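Local atomic coordinates of fructokinase (Xylella fastidiosa Temecula1, PDB entry 3LJS), a protein that probably phosphorylates fructose at the expense of ATP, as a sugar kinase of the PfkB carbohydrate kinase family. Residues A161-D166 with S189-V194. Residues are numbered along the deposited sequence; the frame is centred on the assembly and turned at random.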
ATOM      1  N   ALA B 161     -35.434  -8.605  -2.761  1.00 20.57           N
ATOM      2  CA  ALA B 161     -34.261  -9.147  -3.423  1.00 20.11           C
ATOM      3  C   ALA B 161     -33.746 -10.355  -2.660  1.00 21.59           C
ATOM      4  O   ALA B 161     -33.847 -10.422  -1.429  1.00 20.38           O
ATOM      5  CB  ALA B 161     -33.168  -8.091  -3.530  1.00 19.13           C
ATOM      6  N   ILE B 162     -33.212 -11.312  -3.412  1.00 20.67           N
ATOM      7  CA  ILE B 162     -32.637 -12.526  -2.858  1.00 19.18           C
ATOM      8  C   ILE B 162     -31.285 -12.128  -2.286  1.00 19.62           C
ATOM      9  O   ILE B 162     -30.522 -11.418  -2.939  1.00 20.62           O
ATOM     10  CB  ILE B 162     -32.401 -13.572  -3.969  1.00 18.89           C
ATOM     11  CG1 ILE B 162     -33.745 -14.084  -4.495  1.00 19.54           C
ATOM     12  CG2 ILE B 162     -31.535 -14.707  -3.443  1.00 18.00           C
ATOM     13  CD1 ILE B 162     -33.624 -14.866  -5.785  1.00 19.64           C
ATOM     14  N   VAL B 163     -30.984 -12.576  -1.075  1.00 17.19           N
ATOM     15  CA  VAL B 163     -29.702 -12.243  -0.466  1.00 17.82           C
ATOM     16  C   VAL B 163     -28.735 -13.412  -0.602  1.00 17.78           C
ATOM     17  O   VAL B 163     -29.000 -14.513  -0.118  1.00 19.15           O
ATOM     18  CB  VAL B 163     -29.867 -11.890   1.023  1.00 18.29           C
ATOM     19  CG1 VAL B 163     -28.506 -11.599   1.643  1.00 18.21           C
ATOM     20  CG2 VAL B 163     -30.786 -10.679   1.161  1.00 18.44           C
ATOM     21  N   SER B 164     -27.620 -13.159  -1.276  1.00 17.48           N
ATOM     22  CA  SER B 164     -26.591 -14.163  -1.499  1.00 18.40           C
ATOM     23  C   SER B 164     -25.376 -13.812  -0.648  1.00 18.55           C
ATOM     24  O   SER B 164     -24.947 -12.662  -0.618  1.00 17.84           O
ATOM     25  CB  SER B 164     -26.200 -14.175  -2.978  1.00 18.23           C
ATOM     26  OG  SER B 164     -25.074 -14.998  -3.207  1.00 21.17           O
ATOM     27  N   PHE B 165     -24.819 -14.810   0.028  1.00 19.14           N
ATOM     28  CA  PHE B 165     -23.664 -14.595   0.887  1.00 19.63           C
ATOM     29  C   PHE B 165     -22.592 -15.662   0.646  1.00 20.31           C
ATOM     30  O   PHE B 165     -22.806 -16.843   0.911  1.00 20.87           O
ATOM     31  CB  PHE B 165     -24.126 -14.595   2.356  1.00 19.57           C
ATOM     32  CG  PHE B 165     -23.026 -14.339   3.361  1.00 21.01           C
ATOM     33  CD1 PHE B 165     -22.066 -13.359   3.138  1.00 21.66           C
ATOM     34  CD2 PHE B 165     -22.985 -15.050   4.560  1.00 21.87           C
ATOM     35  CE1 PHE B 165     -21.079 -13.088   4.095  1.00 25.69           C
ATOM     36  CE2 PHE B 165     -22.005 -14.787   5.523  1.00 22.77           C
ATOM     37  CZ  PHE B 165     -21.051 -13.806   5.291  1.00 24.56           C
ATOM     38  N   ASP B 166     -21.453 -15.240   0.106  1.00 19.73           N
ATOM     39  CA  ASP B 166     -20.332 -16.147  -0.141  1.00 21.73           C
ATOM     40  C   ASP B 166     -19.352 -15.796   0.978  1.00 21.03           C
ATOM     41  O   ASP B 166     -18.739 -14.729   0.956  1.00 19.29           O
ATOM     42  CB  ASP B 166     -19.709 -15.868  -1.515  1.00 23.68           C
ATOM     43  CG  ASP B 166     -18.562 -16.816  -1.850  1.00 28.54           C
ATOM     44  OD1 ASP B 166     -17.973 -16.668  -2.943  1.00 31.00           O
ATOM     45  OD2 ASP B 166     -18.244 -17.708  -1.031  1.00 27.30           O
ATOM     46  N   SER B 189     -27.266 -16.024   8.871  1.00 20.80           N
ATOM     47  CA  SER B 189     -28.680 -16.092   9.230  1.00 21.62           C
ATOM     48  C   SER B 189     -29.541 -15.150   8.388  1.00 20.43           C
ATOM     49  O   SER B 189     -30.758 -15.298   8.337  1.00 20.84           O
ATOM     50  CB  SER B 189     -28.874 -15.737  10.707  1.00 22.59           C
ATOM     51  OG  SER B 189     -28.647 -14.353  10.917  1.00 25.41           O
ATOM     52  N   LEU B 190     -28.904 -14.189   7.729  1.00 19.28           N
ATOM     53  CA  LEU B 190     -29.627 -13.210   6.920  1.00 20.11           C
ATOM     54  C   LEU B 190     -29.654 -13.507   5.425  1.00 20.16           C
ATOM     55  O   LEU B 190     -30.277 -12.772   4.657  1.00 20.65           O
ATOM     56  CB  LEU B 190     -29.017 -11.822   7.128  1.00 19.41           C
ATOM     57  CG  LEU B 190     -29.152 -11.212   8.525  1.00 20.88           C
ATOM     58  CD1 LEU B 190     -28.286  -9.957   8.622  1.00 19.74           C
ATOM     59  CD2 LEU B 190     -30.623 -10.885   8.802  1.00 20.36           C
ATOM     60  N   ALA B 191     -28.995 -14.582   5.013  1.00 18.72           N
ATOM     61  CA  ALA B 191     -28.921 -14.916   3.595  1.00 19.28           C
ATOM     62  C   ALA B 191     -29.847 -16.034   3.129  1.00 17.95           C
ATOM     63  O   ALA B 191     -30.088 -16.990   3.850  1.00 17.89           O
ATOM     64  CB  ALA B 191     -27.473 -15.262   3.227  1.00 17.97           C
ATOM     65  N   ASP B 192     -30.358 -15.888   1.909  1.00 18.36           N
ATOM     66  CA  ASP B 192     -31.231 -16.887   1.291  1.00 17.76           C
ATOM     67  C   ASP B 192     -30.347 -17.954   0.647  1.00 16.72           C
ATOM     68  O   ASP B 192     -30.675 -19.140   0.654  1.00 15.74           O
ATOM     69  CB  ASP B 192     -32.079 -16.241   0.194  1.00 19.16           C
ATOM     70  CG  ASP B 192     -32.999 -15.165   0.726  1.00 19.71           C
ATOM     71  OD1 ASP B 192     -34.026 -15.514   1.341  1.00 21.41           O
ATOM     72  OD2 ASP B 192     -32.688 -13.973   0.535  1.00 20.33           O
ATOM     73  N   VAL B 193     -29.229 -17.509   0.078  1.00 16.77           N
ATOM     74  CA  VAL B 193     -28.286 -18.402  -0.596  1.00 17.79           C
ATOM     75  C   VAL B 193     -26.914 -18.255   0.048  1.00 18.64           C
ATOM     76  O   VAL B 193     -26.401 -17.144   0.183  1.00 16.95           O
ATOM     77  CB  VAL B 193     -28.179 -18.059  -2.097  1.00 18.27           C
ATOM     78  CG1 VAL B 193     -27.208 -19.006  -2.789  1.00 16.54           C
ATOM     79  CG2 VAL B 193     -29.563 -18.142  -2.745  1.00 19.61           C
ATOM     80  N   VAL B 194     -26.323 -19.382   0.434  1.00 17.85           N
ATOM     81  CA  VAL B 194     -25.024 -19.377   1.093  1.00 19.01           C
ATOM     82  C   VAL B 194     -24.003 -20.267   0.402  1.00 20.07           C
ATOM     83  O   VAL B 194     -24.322 -21.367  -0.054  1.00 19.69           O
ATOM     84  CB  VAL B 194     -25.168 -19.847   2.560  1.00 22.36           C
ATOM     85  CG1 VAL B 194     -23.789 -20.042   3.193  1.00 21.03           C
ATOM     86  CG2 VAL B 194     -25.999 -18.835   3.346  1.00 20.37           C
TER
HETATM   87  O   HOH W   1     -34.604 -12.434   0.312  1.00 30.45           O
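Val163 O accepts two consecutive amides, from Asp192 just before the neighbouring strand and from Val193, its first residue. Val193 N lies 3.0 Å from Val163 O, in the carbonyl plane, whereas Asp192 N reaches the same oxygen at 2.8 Å along a more bent path (139° at the hydrogen). The amide of Val163 is taken by a side chain instead: Val163 N to Asp192 OD2 is 2.7 Å and almost straight (170°), meeting the anti lone pair of OD2, away from OD1. With CG anti to the carbonyl carbon, beside its own N (chi1 -62°), the carboxylate is carried to this amide. A water lies between OD2 and Ala161 O, while OD1 forms a salt bridge with Arg223. This buried carboxylate thus continues the pairing one step before the regular ladder, which Phe165 N to Val193 O (2.8 Å) carries on. On one face, Ile162 CG2 meets Val193 CG2 at 4.0 Å; on the other, Phe165 CB presses on Ala191 CB (3.5 Å), with Met153 of helix 143-158 touching both residues. The bridges Ser164–Val193 and Phe165–Val194 are parallel, and helix 181-189 links the strands: a beta-alpha-beta crossover in the central sheet of the ribokinase-like fold, leading directly into Lys195, an ATP-binding residue, here without ATP.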